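Alpha-fucosidase (PDB 2EAC) probably hydrolyses alpha-L-fucosidic linkages, this piece of the longer protein carrying its glycoside hydrolase family 95 catalytic domain. Local coordinates at residues Ala563-Gln568 and His679-Leu684; Phe419-Asn424 and Pro509-Asn514; Ala673-Arg678 and Leu707-Phe712; Thr721-Gly726 and Asp759-Phe764. All coordinates share one frame; numbering follows the deposited sequence.

Contact 1 (Ala563-Gln568 and His679-Leu684); sequences AYSPEQ and HMSHLL. With DFU ((2S,3R,4S,5R)-2-methylpiperidine-3,4,5-triol), chain E.
The carbonyl oxygen of Pro566 is gripped by two donors. Ser681 OG gives it a short hydrogen bond of 2.7 Å to Pro566 O, from a position tilted from the carbonyl plane. A water gives the second bond, with its oxygen also 2.7 Å from Pro566 O. The same water accepts from the backbone N of Ser681, so the hydroxyl directly and the backbone N through water serve one carbonyl. The hydroxyl reaches the proline because it lies beside its own backbone N and opposite the carbonyl carbon (chi1 -73°). There Ser681 OG also rests 3.5 Å from Pro566 CB.

The His679 ring packs on the same proline. Pro566 CB lies over the ring face, 4.2 Å from the centroid, in a CH-pi contact. The peptide bond after Pro566 is cis, and the turn there carries Glu567 beside His679. Glu567 and His679 converge on the bound iminosugar, their carboxylate and ring planes 18° apart. His679 NE2 meets DFU O2 at 2.7 Å; O2 lies in the ring plane, and the hydrogen bond is nearly straight (166°). Glu567 OE2 is a weak partner of the same hydroxyl. Its carboxylate is held more firmly by Asn422 through OE1 and by a salt bridge from Arg678 to OE2. This is one wall of the sugar pocket of the catalytic domain.

Ser565, on strand 558-565, bonds Glu652. Tyr578 of helix 577-596 covers Pro566, Ser681 and Leu684. Met680 and Leu684 rest on helix 722-735, while Leu683 reaches Leu707 of helix 700-711.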
# COMPACT_ATOMS: atom_id res chain seq x y z
N ALA A 563 -19.93 -16.38 0.59
CA ALA A 563 -19.01 -15.31 1.01
C ALA A 563 -18.52 -15.44 2.44
O ALA A 563 -19.18 -16.03 3.28
CB ALA A 563 -19.64 -13.96 0.78
N TYR A 564 -17.34 -14.90 2.70
CA TYR A 564 -16.80 -14.78 4.02
C TYR A 564 -16.43 -13.31 4.19
O TYR A 564 -15.84 -12.72 3.28
CB TYR A 564 -15.54 -15.61 4.14
CG TYR A 564 -14.92 -15.61 5.51
CD1 TYR A 564 -15.64 -16.04 6.61
CD2 TYR A 564 -13.57 -15.24 5.70
CE1 TYR A 564 -15.06 -16.08 7.88
CE2 TYR A 564 -12.99 -15.27 6.97
CZ TYR A 564 -13.74 -15.69 8.05
OH TYR A 564 -13.20 -15.73 9.32
N SER A 565 -16.78 -12.74 5.34
CA SER A 565 -16.42 -11.35 5.64
C SER A 565 -15.03 -11.34 6.30
O SER A 565 -14.85 -11.87 7.41
CB SER A 565 -17.47 -10.72 6.54
OG SER A 565 -17.32 -9.31 6.64
N PRO A 566 -14.02 -10.79 5.61
CA PRO A 566 -12.72 -10.81 6.26
C PRO A 566 -12.75 -10.11 7.64
O PRO A 566 -13.36 -9.04 7.77
CB PRO A 566 -11.82 -10.05 5.29
CG PRO A 566 -12.49 -10.19 3.95
CD PRO A 566 -13.97 -10.16 4.27
N GLU A 567 -12.19 -10.72 8.69
CA GLU A 567 -11.91 -12.15 8.77
C GLU A 567 -12.60 -12.67 10.04
O GLU A 567 -11.95 -13.05 11.01
CB GLU A 567 -10.39 -12.43 8.79
CG GLU A 567 -9.72 -12.32 7.39
CD GLU A 567 -8.25 -12.77 7.36
OE1 GLU A 567 -7.61 -12.64 6.27
OE2 GLU A 567 -7.73 -13.23 8.43
N GLN A 568 -13.92 -12.66 10.03
CA GLN A 568 -14.71 -13.09 11.20
C GLN A 568 -16.10 -13.58 10.76
O GLN A 568 -16.49 -13.46 9.58
CB GLN A 568 -14.86 -11.96 12.23
CG GLN A 568 -15.81 -10.84 11.78
CD GLN A 568 -16.27 -9.85 12.87
OE1 GLN A 568 -16.93 -8.86 12.56
NE2 GLN A 568 -15.94 -10.13 14.13
N HIS A 679 -10.64 -6.05 11.17
CA HIS A 679 -11.24 -5.71 9.86
C HIS A 679 -12.57 -4.97 10.09
O HIS A 679 -13.26 -5.22 11.08
CB HIS A 679 -11.50 -6.99 9.03
CG HIS A 679 -10.26 -7.68 8.54
ND1 HIS A 679 -9.77 -7.50 7.26
CD2 HIS A 679 -9.42 -8.55 9.15
CE1 HIS A 679 -8.66 -8.21 7.11
NE2 HIS A 679 -8.44 -8.87 8.24
N MET A 680 -12.91 -4.08 9.17
CA MET A 680 -14.23 -3.47 9.16
C MET A 680 -14.75 -3.60 7.73
O MET A 680 -14.95 -2.61 7.02
CB MET A 680 -14.16 -2.01 9.62
CG MET A 680 -13.46 -1.85 10.99
SD MET A 680 -13.60 -0.17 11.62
CE MET A 680 -12.79 0.75 10.31
N SER A 681 -14.95 -4.85 7.31
CA SER A 681 -15.07 -5.18 5.90
C SER A 681 -16.38 -4.63 5.40
O SER A 681 -16.57 -4.45 4.21
CB SER A 681 -14.93 -6.70 5.71
OG SER A 681 -13.55 -7.07 5.89
N HIS A 682 -17.28 -4.33 6.33
CA HIS A 682 -18.62 -3.88 5.96
C HIS A 682 -18.75 -2.35 5.83
O HIS A 682 -19.81 -1.87 5.45
CB HIS A 682 -19.64 -4.42 6.94
CG HIS A 682 -19.45 -3.93 8.34
ND1 HIS A 682 -18.23 -3.98 8.98
CD2 HIS A 682 -20.33 -3.40 9.22
CE1 HIS A 682 -18.37 -3.49 10.21
NE2 HIS A 682 -19.63 -3.14 10.37
N LEU A 683 -17.68 -1.62 6.12
CA LEU A 683 -17.67 -0.16 6.06
C LEU A 683 -16.84 0.40 4.89
O LEU A 683 -16.58 1.61 4.84
CB LEU A 683 -17.17 0.41 7.40
CG LEU A 683 -17.97 0.02 8.67
CD1 LEU A 683 -17.33 0.62 9.92
CD2 LEU A 683 -19.46 0.45 8.59
N LEU A 684 -16.51 -0.45 3.93
CA LEU A 684 -15.72 -0.03 2.77
C LEU A 684 -16.49 0.96 1.89
O LEU A 684 -15.87 1.73 1.14
CB LEU A 684 -15.26 -1.25 1.94
CG LEU A 684 -14.36 -2.31 2.62
CD1 LEU A 684 -13.78 -3.26 1.59
CD2 LEU A 684 -13.24 -1.67 3.45
C1 DFU E . -4.79 -10.71 7.11
C2 DFU E . -5.08 -9.81 8.31
C3 DFU E . -3.87 -9.76 9.26
C4 DFU E . -2.62 -9.30 8.51
C5 DFU E . -2.34 -10.21 7.30
C6 DFU E . -1.13 -9.74 6.50
O4 DFU E . -2.81 -7.95 8.03
O3 DFU E . -4.16 -8.87 10.34
O2 DFU E . -6.29 -10.25 8.98
N5 DFU E . -3.54 -10.27 6.49
O HOH W 1 -14.97 -7.26 9.05

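Contact 2 (Phe419-Asn424 and Pro509-Asn514); sequences FHMNVN and PWILQN. With DFU ((2S,3R,4S,5R)-2-methylpiperidine-3,4,5-triol), chain E.
Trp510 pushes the six-membered end of its indole against the backbone of Asn422 and the backbone and side chain of Val423. This is the tight part of the contact. Trp510 CZ3 comes to 3.2 Å from Asn422 O. The next ring atom, Trp510 CH2, lies 3.5 Å from Val423 CA and 3.6 Å from Val423 CB. The valine and the indole run side by side and point the same way. With CG opposite its backbone N (chi1 -172°), the tryptophan reaches from the helix to the loop.

The other half is looser. Met421 and Ile511 cross at about a right angle, and Met421 SD comes no nearer than 4.1 Å to Ile511 CG2. Both are buried, and helix 442-463 supplies Leu451 and Val448 beside them.

Helix 507-522, which carries Trp510 and Ile511, belongs to the helical catalytic domain, an (alpha/alpha)6 barrel as in other members of family 95. The loop 421-423 leads from strand 419-420 into the short helix 424-428, with Val423 at the N-cap position.

The side of the loop turned from helix 507-522 lines the sugar pocket. Asn424 ND2 donates to DFU O4 at 2.9 Å with an angle of 143°, and also to Asp767. His420 lays one ring face against the iminosugar, with DFU C6 3.9 Å above the ring plane and over its centre. With an alanine here, the iminosugar would probably lose the flat ring lying against C6 and near N5, and be held less firmly on that side.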
# COMPACT_ATOMS: atom_id res chain seq x y z
N PHE A 419 1.71 -10.08 -1.36
CA PHE A 419 0.71 -9.09 -1.83
C PHE A 419 -0.65 -9.56 -1.34
O PHE A 419 -1.23 -10.55 -1.85
CB PHE A 419 0.77 -8.90 -3.36
CG PHE A 419 2.18 -8.63 -3.88
CD1 PHE A 419 2.77 -7.37 -3.72
CD2 PHE A 419 2.93 -9.64 -4.49
CE1 PHE A 419 4.07 -7.13 -4.17
CE2 PHE A 419 4.22 -9.41 -4.96
CZ PHE A 419 4.80 -8.13 -4.78
N HIS A 420 -1.13 -8.88 -0.30
CA HIS A 420 -2.26 -9.35 0.46
C HIS A 420 -3.44 -8.43 0.15
O HIS A 420 -3.43 -7.24 0.54
CB HIS A 420 -1.89 -9.29 1.95
CG HIS A 420 -2.06 -10.59 2.66
ND1 HIS A 420 -3.20 -10.89 3.40
CD2 HIS A 420 -1.25 -11.67 2.77
CE1 HIS A 420 -3.07 -12.09 3.92
NE2 HIS A 420 -1.90 -12.59 3.56
N MET A 421 -4.43 -8.96 -0.55
CA MET A 421 -5.39 -8.11 -1.25
C MET A 421 -6.75 -8.11 -0.57
O MET A 421 -7.77 -7.85 -1.23
CB MET A 421 -5.54 -8.53 -2.72
CG MET A 421 -4.30 -8.51 -3.57
SD MET A 421 -4.66 -8.01 -5.30
CE MET A 421 -5.90 -9.18 -5.87
N ASN A 422 -6.80 -8.42 0.73
CA ASN A 422 -8.06 -8.25 1.46
C ASN A 422 -8.04 -7.06 2.42
O ASN A 422 -8.84 -7.03 3.37
CB ASN A 422 -8.59 -9.54 2.14
CG ASN A 422 -7.77 -9.95 3.36
OD1 ASN A 422 -6.62 -9.52 3.52
ND2 ASN A 422 -8.36 -10.80 4.22
N VAL A 423 -7.09 -6.15 2.19
CA VAL A 423 -6.99 -4.79 2.81
C VAL A 423 -5.56 -4.23 2.68
O VAL A 423 -5.38 -3.02 2.57
CB VAL A 423 -7.43 -4.68 4.33
CG1 VAL A 423 -6.55 -5.56 5.26
CG2 VAL A 423 -7.44 -3.18 4.82
N ASN A 424 -4.55 -5.10 2.74
CA ASN A 424 -3.22 -4.59 2.99
C ASN A 424 -2.58 -3.91 1.78
O ASN A 424 -1.99 -2.81 1.92
CB ASN A 424 -2.28 -5.66 3.57
CG ASN A 424 -2.93 -6.45 4.67
OD1 ASN A 424 -3.67 -7.37 4.41
ND2 ASN A 424 -2.67 -6.06 5.90
N PRO A 509 -12.24 -6.68 -7.47
CA PRO A 509 -12.99 -5.42 -7.36
C PRO A 509 -12.34 -4.37 -6.46
O PRO A 509 -12.26 -3.22 -6.84
CB PRO A 509 -14.33 -5.89 -6.76
CG PRO A 509 -14.53 -7.16 -7.43
CD PRO A 509 -13.17 -7.82 -7.49
N TRP A 510 -11.86 -4.75 -5.28
CA TRP A 510 -11.37 -3.77 -4.35
C TRP A 510 -10.06 -3.19 -4.83
O TRP A 510 -9.92 -1.99 -4.83
CB TRP A 510 -11.24 -4.38 -2.96
CG TRP A 510 -10.90 -3.39 -1.84
CD1 TRP A 510 -10.73 -2.04 -1.95
CD2 TRP A 510 -10.73 -3.71 -0.45
NE1 TRP A 510 -10.46 -1.50 -0.71
CE2 TRP A 510 -10.44 -2.50 0.22
CE3 TRP A 510 -10.78 -4.90 0.29
CZ2 TRP A 510 -10.20 -2.45 1.61
CZ3 TRP A 510 -10.54 -4.84 1.70
CH2 TRP A 510 -10.28 -3.61 2.32
N ILE A 511 -9.09 -4.00 -5.23
CA ILE A 511 -7.84 -3.41 -5.76
C ILE A 511 -8.08 -2.55 -7.03
O ILE A 511 -7.30 -1.64 -7.32
CB ILE A 511 -6.73 -4.50 -5.99
CG1 ILE A 511 -5.31 -3.86 -5.98
CG2 ILE A 511 -7.05 -5.31 -7.28
CD1 ILE A 511 -4.82 -3.36 -4.61
N LEU A 512 -9.16 -2.82 -7.77
CA LEU A 512 -9.55 -1.98 -8.91
C LEU A 512 -10.03 -0.58 -8.50
O LEU A 512 -10.03 0.32 -9.33
CB LEU A 512 -10.63 -2.65 -9.79
CG LEU A 512 -10.13 -3.82 -10.64
CD1 LEU A 512 -11.30 -4.48 -11.39
CD2 LEU A 512 -8.98 -3.40 -11.60
N GLN A 513 -10.44 -0.39 -7.26
CA GLN A 513 -10.57 1.00 -6.76
C GLN A 513 -9.24 1.76 -6.77
O GLN A 513 -9.14 2.86 -7.33
CB GLN A 513 -11.13 1.02 -5.34
CG GLN A 513 -12.57 0.56 -5.31
CD GLN A 513 -13.24 0.88 -4.00
OE1 GLN A 513 -13.08 1.98 -3.45
NE2 GLN A 513 -14.03 -0.06 -3.51
N ASN A 514 -8.20 1.17 -6.17
CA ASN A 514 -6.88 1.83 -6.20
C ASN A 514 -6.44 2.18 -7.63
O ASN A 514 -5.87 3.25 -7.88
CB ASN A 514 -5.80 0.96 -5.54
CG ASN A 514 -6.07 0.72 -4.06
OD1 ASN A 514 -5.47 1.39 -3.18
ND2 ASN A 514 -6.96 -0.22 -3.77
C1 DFU E . -4.79 -10.71 7.11
C2 DFU E . -5.08 -9.81 8.31
C3 DFU E . -3.87 -9.76 9.26
C4 DFU E . -2.62 -9.30 8.51
C5 DFU E . -2.34 -10.21 7.30
C6 DFU E . -1.13 -9.74 6.50
O4 DFU E . -2.81 -7.95 8.03
O3 DFU E . -4.16 -8.87 10.34
O2 DFU E . -6.29 -10.25 8.98
N5 DFU E . -3.54 -10.27 6.49

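Contact 3 (Ala673-Arg678 and Leu707-Phe712); sequences ADNQHR and LRYRCF. With DFU ((2S,3R,4S,5R)-2-methylpiperidine-3,4,5-triol), chain E.
A mostly polar contact joins Asn675, Gln676 and His677, in the long loop after helix 632-639, to helix 700-711 near Tyr709 and Arg710, and to Phe712. Water carries part of it. One water accepts from Asn675 ND2 and donates to both Tyr709 O and Phe712 O, while Asn675 OD1 is hydrogen-bonded to Tyr671. Another donates to Asn675 O and accepts from Arg710 NH1, 2.8 Å away. Gln676 doubles back at chi2 (-57°), and its NE2 makes a weak bond to Phe712 O, 3.4 Å long. An Asx turn, with Gln676 N donating to Asp674 OD1, shapes the loop.

Arg710 CA also points its hydrogen at Asn675 O, with 3.4 Å between the heavy atoms. The arginine chain is bent at chi2 and chi3. His677 CB rests over one face of its guanidinium, 3.7 Å above the plane. Arg710 NE bonds His679 O, and Arg710 NH2 forms a salt bridge with Glu652. A leucine in place of Arg710 would probably leave Glu652 without its charged mate and His679 O without this donor.

Arg678, next along the loop after His677, faces the pocket. Its NH2 donates to DFU O2 at 2.8 Å and its NE to DFU O3.

Arg728 of helix 722-735 ties the two sides together by bonding the carbonyls of His677, Arg678 and Arg710. Cys711 packs on the same helix, and with Phe712 it touches strand 716-717.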
# COMPACT_ATOMS: atom_id res chain seq x y z
N ALA A 673 -16.33 -11.41 19.73
CA ALA A 673 -17.25 -11.03 20.84
C ALA A 673 -16.99 -9.69 21.51
O ALA A 673 -17.94 -8.99 21.85
CB ALA A 673 -17.32 -12.15 21.90
N ASP A 674 -15.74 -9.30 21.71
CA ASP A 674 -15.50 -7.94 22.21
C ASP A 674 -15.84 -7.14 20.95
O ASP A 674 -16.11 -7.72 19.90
CB ASP A 674 -14.08 -7.77 22.77
CG ASP A 674 -12.96 -7.79 21.68
OD1 ASP A 674 -13.25 -7.83 20.45
OD2 ASP A 674 -11.77 -7.71 22.07
N ASN A 675 -15.95 -5.85 20.90
CA ASN A 675 -16.43 -5.54 19.49
C ASN A 675 -15.36 -5.10 18.47
O ASN A 675 -15.64 -4.40 17.46
CB ASN A 675 -17.65 -4.65 19.51
CG ASN A 675 -18.85 -5.33 20.17
OD1 ASN A 675 -19.38 -6.30 19.65
ND2 ASN A 675 -19.27 -4.81 21.29
N GLN A 676 -14.15 -5.58 18.72
CA GLN A 676 -12.94 -4.91 18.28
C GLN A 676 -12.31 -5.55 17.09
O GLN A 676 -11.10 -5.38 16.86
CB GLN A 676 -11.94 -4.82 19.43
CG GLN A 676 -12.55 -4.18 20.73
CD GLN A 676 -13.12 -2.79 20.49
OE1 GLN A 676 -12.44 -1.93 19.92
NE2 GLN A 676 -14.36 -2.57 20.90
N HIS A 677 -13.11 -6.27 16.31
CA HIS A 677 -12.53 -7.00 15.19
C HIS A 677 -11.67 -6.07 14.33
O HIS A 677 -12.08 -4.97 14.00
CB HIS A 677 -13.59 -7.69 14.32
CG HIS A 677 -12.98 -8.56 13.27
ND1 HIS A 677 -12.06 -9.55 13.57
CD2 HIS A 677 -13.10 -8.55 11.92
CE1 HIS A 677 -11.66 -10.12 12.45
NE2 HIS A 677 -12.28 -9.53 11.44
N ARG A 678 -10.47 -6.52 13.96
CA ARG A 678 -9.53 -5.64 13.31
C ARG A 678 -10.04 -5.14 11.95
O ARG A 678 -9.88 -3.97 11.61
CB ARG A 678 -8.16 -6.30 13.19
CG ARG A 678 -8.13 -7.67 12.48
CD ARG A 678 -6.77 -8.41 12.78
NE ARG A 678 -6.69 -9.58 11.90
CZ ARG A 678 -7.42 -10.69 12.05
NH1 ARG A 678 -8.23 -10.82 13.10
NH2 ARG A 678 -7.32 -11.68 11.15
N LEU A 707 -18.60 2.26 13.63
CA LEU A 707 -17.25 2.65 13.97
C LEU A 707 -17.03 2.72 15.49
O LEU A 707 -16.01 2.28 15.96
CB LEU A 707 -16.87 4.00 13.31
CG LEU A 707 -16.53 4.08 11.82
CD1 LEU A 707 -16.32 5.54 11.35
CD2 LEU A 707 -15.31 3.18 11.52
N ARG A 708 -17.98 3.30 16.23
CA ARG A 708 -17.85 3.44 17.69
C ARG A 708 -17.70 2.07 18.34
O ARG A 708 -16.80 1.85 19.15
CB ARG A 708 -19.07 4.20 18.29
CG ARG A 708 -18.99 5.73 18.17
CD ARG A 708 -20.27 6.49 18.69
NE ARG A 708 -20.72 7.52 17.71
CZ ARG A 708 -20.10 8.69 17.45
NH1 ARG A 708 -18.98 9.07 18.08
NH2 ARG A 708 -20.60 9.50 16.54
N TYR A 709 -18.57 1.13 17.96
CA TYR A 709 -18.46 -0.25 18.46
C TYR A 709 -17.11 -0.90 18.12
O TYR A 709 -16.55 -1.62 18.96
CB TYR A 709 -19.61 -1.08 17.93
CG TYR A 709 -20.90 -0.86 18.69
CD1 TYR A 709 -20.96 -1.04 20.08
CD2 TYR A 709 -22.09 -0.52 18.01
CE1 TYR A 709 -22.17 -0.86 20.79
CE2 TYR A 709 -23.31 -0.34 18.72
CZ TYR A 709 -23.33 -0.52 20.10
OH TYR A 709 -24.51 -0.37 20.81
N ARG A 710 -16.61 -0.66 16.89
CA ARG A 710 -15.30 -1.18 16.46
C ARG A 710 -14.08 -0.55 17.14
O ARG A 710 -12.97 -1.09 17.03
CB ARG A 710 -15.17 -1.08 14.93
CG ARG A 710 -15.89 -2.19 14.13
CD ARG A 710 -15.22 -3.57 14.37
NE ARG A 710 -15.24 -4.42 13.18
CZ ARG A 710 -16.30 -5.11 12.77
NH1 ARG A 710 -17.44 -5.06 13.46
NH2 ARG A 710 -16.23 -5.84 11.67
N CYS A 711 -14.23 0.59 17.82
CA CYS A 711 -13.04 1.29 18.36
C CYS A 711 -13.07 1.54 19.87
O CYS A 711 -12.01 1.81 20.48
CB CYS A 711 -12.82 2.65 17.66
SG CYS A 711 -12.82 2.59 15.88
N PHE A 712 -14.28 1.49 20.44
CA PHE A 712 -14.55 1.93 21.84
C PHE A 712 -15.25 0.86 22.68
O PHE A 712 -16.09 0.12 22.18
CB PHE A 712 -15.45 3.17 21.86
CG PHE A 712 -14.76 4.44 21.39
CD1 PHE A 712 -14.06 5.24 22.29
CD2 PHE A 712 -14.85 4.84 20.06
CE1 PHE A 712 -13.43 6.40 21.86
CE2 PHE A 712 -14.22 6.01 19.62
CZ PHE A 712 -13.52 6.79 20.53
C1 DFU E . -4.79 -10.71 7.11
C2 DFU E . -5.08 -9.81 8.31
C3 DFU E . -3.87 -9.76 9.26
C4 DFU E . -2.62 -9.30 8.51
C5 DFU E . -2.34 -10.21 7.30
C6 DFU E . -1.13 -9.74 6.50
O4 DFU E . -2.81 -7.95 8.03
O3 DFU E . -4.16 -8.87 10.34
O2 DFU E . -6.29 -10.25 8.98
N5 DFU E . -3.54 -10.27 6.49
O HOH W 2 -18.18 -4.41 16.08
O HOH W 3 -17.72 -2.10 21.70

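Contact 4 (Thr721-Gly726 and Asp759-Phe764); sequences TGWAIG and DYHAPF. With DFU ((2S,3R,4S,5R)-2-methylpiperidine-3,4,5-triol), chain E.
His761, which meets both Thr721 and Trp723, stands just before two successive cis peptide bonds, those leading into Ala762 and Pro763. The turn folds back on the histidine: His761 ND1 donates to Ala762 O at 2.9 Å, and its backbone N donates to Pro763 O. The ND1 bond restrains the rotation of the ring. His761 CG lies opposite its backbone N (chi1 179°), which carries the ring alongside Thr721 and Trp723 to the sugar. Thr721 CG2 sits over the centre of the ring face, 3.7 Å from the centroid, in a CH-pi contact. Thr721 OG1 caps helix 722-735 by accepting from Ala724 N.

Gly722 N donates to Tyr760 O at 3.0 Å. Gly722 CA lies only 3.2 Å from Asp759 OD1, and a CB would clash with that carboxylate. A water links Asp759 OD2 to the backbone N of Trp723, weakly at the tryptophan end.

Trp723 and His761 meet rim to rim, with planes 37° apart. Both aim at one hydroxyl of the iminosugar. Trp723 NE1 donates to DFU O3 at 3.0 Å, and His761 NE2 is hydrogen-bonded to DFU O3 (2.7 Å). The oxygen lies in the plane at the edge of each ring. Two ring nitrogens on one oxygen imply that the pocket reads the position of this hydroxyl, consistent with recognition of fucose.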
# COMPACT_ATOMS: atom_id res chain seq x y z
N THR A 721 -4.29 -3.61 15.70
CA THR A 721 -3.09 -3.71 14.84
C THR A 721 -2.87 -2.35 14.16
O THR A 721 -3.81 -1.62 13.92
CB THR A 721 -3.25 -4.80 13.76
OG1 THR A 721 -4.21 -4.38 12.80
CG2 THR A 721 -3.76 -6.11 14.35
N GLY A 722 -1.64 -2.03 13.81
CA GLY A 722 -1.35 -0.78 13.12
C GLY A 722 -2.21 -0.50 11.90
O GLY A 722 -2.67 0.63 11.70
N TRP A 723 -2.44 -1.52 11.06
CA TRP A 723 -3.26 -1.33 9.87
C TRP A 723 -4.74 -1.11 10.22
O TRP A 723 -5.44 -0.35 9.54
CB TRP A 723 -3.10 -2.48 8.86
CG TRP A 723 -3.73 -3.81 9.23
CD1 TRP A 723 -3.08 -4.93 9.73
CD2 TRP A 723 -5.12 -4.16 9.14
NE1 TRP A 723 -4.00 -5.93 9.97
CE2 TRP A 723 -5.24 -5.50 9.61
CE3 TRP A 723 -6.28 -3.47 8.73
CZ2 TRP A 723 -6.46 -6.16 9.66
CZ3 TRP A 723 -7.49 -4.14 8.79
CH2 TRP A 723 -7.57 -5.47 9.24
N ALA A 724 -5.20 -1.81 11.26
CA ALA A 724 -6.59 -1.72 11.70
C ALA A 724 -6.81 -0.31 12.22
O ALA A 724 -7.86 0.30 11.99
CB ALA A 724 -6.88 -2.76 12.76
N ILE A 725 -5.83 0.23 12.92
CA ILE A 725 -5.91 1.62 13.36
C ILE A 725 -5.81 2.56 12.13
O ILE A 725 -6.48 3.59 12.08
CB ILE A 725 -4.83 1.98 14.44
CG1 ILE A 725 -4.93 1.08 15.69
CG2 ILE A 725 -4.99 3.46 14.91
CD1 ILE A 725 -3.69 1.22 16.67
N GLY A 726 -4.98 2.21 11.15
CA GLY A 726 -4.85 3.02 9.92
C GLY A 726 -6.16 3.09 9.13
O GLY A 726 -6.55 4.18 8.65
N ASP A 759 5.57 0.90 11.09
CA ASP A 759 4.28 0.45 11.60
C ASP A 759 4.36 -1.04 11.99
O ASP A 759 5.06 -1.81 11.35
CB ASP A 759 3.19 0.64 10.53
CG ASP A 759 1.89 0.02 10.92
OD1 ASP A 759 1.18 0.67 11.71
OD2 ASP A 759 1.59 -1.12 10.47
N TYR A 760 3.64 -1.44 13.04
CA TYR A 760 3.60 -2.83 13.41
C TYR A 760 2.23 -3.42 13.69
O TYR A 760 1.27 -2.75 14.12
CB TYR A 760 4.60 -3.14 14.52
CG TYR A 760 4.27 -2.67 15.94
CD1 TYR A 760 3.44 -3.41 16.79
CD2 TYR A 760 4.92 -1.54 16.48
CE1 TYR A 760 3.21 -3.02 18.11
CE2 TYR A 760 4.71 -1.14 17.81
CZ TYR A 760 3.84 -1.87 18.61
OH TYR A 760 3.63 -1.47 19.91
N HIS A 761 2.14 -4.70 13.42
CA HIS A 761 0.91 -5.43 13.58
C HIS A 761 0.69 -5.96 15.04
O HIS A 761 -0.42 -5.84 15.52
CB HIS A 761 0.88 -6.51 12.48
CG HIS A 761 -0.32 -7.40 12.50
ND1 HIS A 761 -0.52 -8.35 13.47
CD2 HIS A 761 -1.34 -7.53 11.62
CE1 HIS A 761 -1.64 -9.01 13.21
NE2 HIS A 761 -2.15 -8.54 12.09
N ALA A 762 1.68 -6.52 15.77
CA ALA A 762 3.04 -6.88 15.37
C ALA A 762 3.06 -8.18 14.53
O ALA A 762 2.10 -8.97 14.56
CB ALA A 762 3.93 -7.04 16.65
N PRO A 763 4.15 -8.41 13.78
CA PRO A 763 5.40 -7.65 13.61
C PRO A 763 5.27 -6.45 12.64
O PRO A 763 4.16 -6.03 12.31
CB PRO A 763 6.35 -8.71 13.03
CG PRO A 763 5.45 -9.58 12.18
CD PRO A 763 4.15 -9.65 12.99
N PHE A 764 6.41 -5.88 12.24
CA PHE A 764 6.49 -4.83 11.21
C PHE A 764 5.63 -5.20 10.03
O PHE A 764 5.82 -6.27 9.44
CB PHE A 764 7.94 -4.65 10.75
CG PHE A 764 8.09 -3.94 9.40
CD1 PHE A 764 7.39 -2.76 9.10
CD2 PHE A 764 8.99 -4.44 8.43
CE1 PHE A 764 7.56 -2.10 7.84
CE2 PHE A 764 9.16 -3.78 7.15
CZ PHE A 764 8.45 -2.60 6.88
C1 DFU E . -4.79 -10.71 7.11
C2 DFU E . -5.08 -9.81 8.31
C3 DFU E . -3.87 -9.76 9.26
C4 DFU E . -2.62 -9.30 8.51
C5 DFU E . -2.34 -10.21 7.30
C6 DFU E . -1.13 -9.74 6.50
O4 DFU E . -2.81 -7.95 8.03
O3 DFU E . -4.16 -8.87 10.34
O2 DFU E . -6.29 -10.25 8.98
N5 DFU E . -3.54 -10.27 6.49
O HOH W 4 -0.08 -3.46 10.68

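In the fold
All four contacts lie in the family 95 catalytic domain and touch the same iminosugar, so together they build one pocket from distant parts of the chain. Contact 2 closes first along the chain. Contacts 1 and 3 follow and interleave, since 673-678 runs directly into 679-684. Contact 4 comes last. The centres of contacts 1 and 2, and of 1 and 3, are about 13 Å apart. Contacts 2 and 3 are the most distant pair, about 22 Å between centres, and do not touch. Contact 1 joins them: Glu567 meets Asn422 on one side and His677 on the other. Trp723 of contact 4 packs on His679, Val423 and Arg678, touching all three other contacts.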